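Side-chain contacts in putative uncharacterized protein PAE0789 (Pyrobaculum aerophilum, PDB 2ZYZ), which probably serves as a structural subunit of a splicing endonuclease and may bind nucleic acid: residues C[45-50]-C[73-78]; C[89-92]-C[96-99]. One frame throughout, in Å; residues are numbered along the deposited sequence.

Contact 1 (C[45-50]-C[73-78])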
# COMPACT_ATOMS: atom_id res chain seq x y z
N ASP C 45 24.68 -4.37 13.92
CA ASP C 45 24.16 -3.40 13.04
C ASP C 45 22.67 -3.35 13.23
O ASP C 45 21.99 -4.28 12.94
CB ASP C 45 24.41 -3.77 11.60
CG ASP C 45 25.00 -2.66 10.84
OD1 ASP C 45 26.23 -2.60 10.84
OD2 ASP C 45 24.27 -1.85 10.23
N LYS C 46 22.17 -2.26 13.73
CA LYS C 46 20.76 -1.97 13.63
C LYS C 46 19.88 -2.65 14.65
O LYS C 46 18.70 -2.41 14.68
CB LYS C 46 20.25 -2.19 12.24
CG LYS C 46 20.56 -1.04 11.41
CD LYS C 46 20.20 -1.24 10.01
CE LYS C 46 20.57 -2.61 9.47
NZ LYS C 46 20.08 -2.68 8.07
N ILE C 47 20.48 -3.47 15.49
CA ILE C 47 19.78 -4.12 16.58
C ILE C 47 20.36 -3.75 17.94
O ILE C 47 21.51 -3.83 18.14
CB ILE C 47 19.80 -5.62 16.41
CG1 ILE C 47 19.25 -6.03 15.06
CG2 ILE C 47 19.05 -6.25 17.48
CD1 ILE C 47 19.36 -7.40 14.76
N PHE C 48 19.51 -3.32 18.85
CA PHE C 48 19.95 -2.95 20.17
C PHE C 48 18.87 -3.15 21.20
O PHE C 48 17.77 -3.31 20.85
CB PHE C 48 20.50 -1.55 20.25
CG PHE C 48 19.52 -0.49 19.91
CD1 PHE C 48 18.79 0.14 20.88
CD2 PHE C 48 19.33 -0.09 18.61
CE1 PHE C 48 17.94 1.09 20.57
CE2 PHE C 48 18.46 0.89 18.34
CZ PHE C 48 17.75 1.45 19.33
N ILE C 49 19.24 -3.16 22.47
CA ILE C 49 18.30 -3.23 23.57
C ILE C 49 18.30 -1.90 24.26
O ILE C 49 19.34 -1.38 24.53
CB ILE C 49 18.71 -4.30 24.59
CG1 ILE C 49 18.81 -5.64 23.90
CG2 ILE C 49 17.71 -4.38 25.74
CD1 ILE C 49 19.39 -6.70 24.66
N ALA C 50 17.13 -1.38 24.58
CA ALA C 50 17.03 -0.18 25.35
C ALA C 50 15.89 -0.33 26.33
O ALA C 50 15.08 -1.15 26.16
CB ALA C 50 16.81 0.97 24.52
N LEU C 73 11.85 -11.95 10.47
CA LEU C 73 11.45 -13.06 11.29
C LEU C 73 12.52 -13.41 12.30
O LEU C 73 12.22 -13.73 13.38
CB LEU C 73 11.06 -14.27 10.49
CG LEU C 73 9.80 -14.11 9.67
CD1 LEU C 73 9.51 -15.27 8.76
CD2 LEU C 73 8.63 -13.79 10.54
N SER C 74 13.75 -13.34 11.89
CA SER C 74 14.83 -13.60 12.82
C SER C 74 14.82 -12.64 14.01
O SER C 74 15.03 -13.02 15.08
CB SER C 74 16.15 -13.51 12.08
OG SER C 74 17.19 -13.74 12.96
N VAL C 75 14.61 -11.37 13.75
CA VAL C 75 14.62 -10.39 14.78
C VAL C 75 13.46 -10.62 15.75
O VAL C 75 13.61 -10.58 16.92
CB VAL C 75 14.57 -8.99 14.19
CG1 VAL C 75 14.52 -7.99 15.22
CG2 VAL C 75 15.69 -8.78 13.28
N ILE C 76 12.29 -10.90 15.21
CA ILE C 76 11.14 -11.19 16.01
C ILE C 76 11.41 -12.43 16.87
O ILE C 76 11.13 -12.46 17.98
CB ILE C 76 9.93 -11.41 15.13
CG1 ILE C 76 9.56 -10.12 14.43
CG2 ILE C 76 8.86 -12.02 15.90
CD1 ILE C 76 8.58 -10.23 13.37
N ASN C 77 12.03 -13.41 16.30
CA ASN C 77 12.36 -14.59 17.04
C ASN C 77 13.37 -14.28 18.13
O ASN C 77 13.30 -14.78 19.16
CB ASN C 77 12.92 -15.64 16.09
CG ASN C 77 13.15 -16.97 16.74
OD1 ASN C 77 14.22 -17.52 16.69
ND2 ASN C 77 12.13 -17.51 17.32
N MET C 78 14.36 -13.47 17.86
CA MET C 78 15.23 -13.02 18.93
C MET C 78 14.47 -12.39 20.10
O MET C 78 14.76 -12.62 21.20
CB MET C 78 16.23 -12.01 18.40
CG MET C 78 17.61 -12.33 18.54
SD MET C 78 18.62 -10.95 18.08
CE MET C 78 18.33 -10.98 16.44

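Contact 2 (C[89-92]-C[96-99])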
# COMPACT_ATOMS: atom_id res chain seq x y z
N ALA C 89 12.20 0.70 14.64
CA ALA C 89 12.40 2.11 14.62
C ALA C 89 12.54 2.53 13.18
O ALA C 89 13.51 2.26 12.59
CB ALA C 89 13.65 2.45 15.37
N LEU C 90 11.55 3.23 12.66
CA LEU C 90 11.54 3.61 11.26
C LEU C 90 12.10 5.00 11.05
O LEU C 90 11.63 5.90 11.64
CB LEU C 90 10.14 3.57 10.72
CG LEU C 90 9.31 2.34 11.07
CD1 LEU C 90 7.97 2.41 10.54
CD2 LEU C 90 9.89 1.12 10.73
N VAL C 91 13.09 5.14 10.20
CA VAL C 91 13.73 6.43 10.04
C VAL C 91 13.60 6.96 8.63
O VAL C 91 13.89 6.26 7.70
CB VAL C 91 15.22 6.35 10.38
CG1 VAL C 91 15.80 7.72 10.53
CG2 VAL C 91 15.43 5.57 11.58
N SER C 92 13.12 8.18 8.49
CA SER C 92 12.95 8.77 7.19
C SER C 92 14.29 9.14 6.58
O SER C 92 15.23 9.18 7.23
CB SER C 92 12.09 10.00 7.25
OG SER C 92 12.86 11.02 7.72
N THR C 96 13.67 11.64 10.65
CA THR C 96 12.50 11.58 11.50
C THR C 96 12.21 10.13 11.88
O THR C 96 12.25 9.28 11.05
CB THR C 96 11.29 12.21 10.82
OG1 THR C 96 11.56 13.55 10.50
CG2 THR C 96 10.14 12.20 11.69
N VAL C 97 11.93 9.89 13.15
CA VAL C 97 11.80 8.56 13.67
C VAL C 97 10.39 8.23 14.14
O VAL C 97 9.81 8.99 14.84
CB VAL C 97 12.77 8.29 14.82
CG1 VAL C 97 12.74 6.85 15.16
CG2 VAL C 97 14.14 8.70 14.48
N THR C 98 9.87 7.11 13.72
CA THR C 98 8.54 6.63 14.06
C THR C 98 8.67 5.19 14.52
O THR C 98 9.38 4.48 13.94
CB THR C 98 7.64 6.63 12.81
OG1 THR C 98 7.60 7.93 12.26
CG2 THR C 98 6.22 6.22 13.15
N TYR C 99 7.97 4.77 15.57
CA TYR C 99 8.11 3.40 16.08
C TYR C 99 6.85 2.54 15.92
O TYR C 99 5.77 3.01 16.13
CB TYR C 99 8.56 3.37 17.55
CG TYR C 99 9.74 4.26 17.89
CD1 TYR C 99 9.56 5.56 18.24
CD2 TYR C 99 11.02 3.80 17.84
CE1 TYR C 99 10.61 6.36 18.57
CE2 TYR C 99 12.05 4.58 18.14
CZ TYR C 99 11.87 5.86 18.53
OH TYR C 99 12.94 6.65 18.82

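Contact 1 (C[45-50]-C[73-78])
Ile47 opens strand 47-51 and meets residues 73-78 of helix 69-81 through its CD1 methyl, which faces both Val75 and Met78. Its chi2 of 174° keeps the longer branch extended, with CD1 anti to CA, and this carries the methyl toward the helix, where the CA atoms of Ile47 and Val75 are 8.3 Å apart. There CD1 meets Val75 CG2, the two methyls coming tip to tip at 4.2 Å. It also lies 4.1 Å from Met78 CE, where the thioether chain bends at chi3 (-71°) so that its terminal methyl, rather than the sulfur, makes the closest approach. The two helix residues can share one partner because they sit three positions apart, on neighbouring turns; the bond from Met78 N to Ser74 O, 2.9 Å long, belongs to the regular helical ladder at this point. No hydrogen bond crosses between the segments, so this contact is one of apolar van der Waals packing, modest in area and buried. Leu57, on the adjoining strand 55-62, touches both Ile47 and Met78 and continues the apolar layer between sheet and helix. Phe48, next along the strand, instead packs against Val28 and Leu32 of helix 23-34 and against the ring of Phe58, while Ile49 packs beside Ile40 of strand 38-44. Such packing is characteristic of an alpha/beta fold with helices on both faces of a mixed sheet; here helix 69-81 is the helix of a beta-alpha-beta crossover joining the parallel neighbours 55-62 and 86-91.

Contact 2 (C[89-92]-C[96-99])
Leu90 and Thr98 form a hydrogen-bonded pair in the antiparallel beta hairpin of strands 86-91 and 97-104. Leu90 N donates to Thr98 O at 2.8 Å, almost in line with the carbonyl, and Thr98 N returns a bond to Leu90 O of 3.0 Å. Leu90 CG, turned to the side of its own backbone N (chi1 -45°), lies 3.6 Å from Thr98 O. Near the turn, Thr96 is gripped twice by Ser92: its O accepts from Ser92 N at 2.9 Å in the carbonyl plane, while its N donates to Ser92 OG at 3.1 Å. The serine hydroxyl stands between its backbone N and carbonyl carbon (chi1 78°), from where it reaches across the mouth of the turn, and it is also hydrogen-bonded to Asp94 OD1 within the turn. An alanine here is likely to leave Thr96 N and Asp94 OD1 without this partner, giving the turn more freedom to move. Ala89, Val91, Val97 and Tyr99 occupy the face covered by helix 23-34, whose Val28 touches the first three. Farthest from the turn, Ala89 CB lies obliquely against the Tyr99 ring, 3.8 Å from CE2.

In the fold
The two contacts follow in series along the chain: contact 1 pairs strand 47-51 with helix 69-81, and contact 2 begins on strand 86-91, the next element after that helix. Their centres are 16 Å apart, and their nearest atoms, about 6 Å apart, do not touch. Both reach the same mixed sheet, in which strand 55-62 lies between 47-51 and 86-91. Contact 1 joins a helix to one face of this sheet, whereas contact 2 pairs its last two strands at one edge of the order within the chain. Helix 69-81 thus covers the sheet on its way from strand 55-62 to the closing hairpin, and residues of both segment pairs also meet other chains of the assembly.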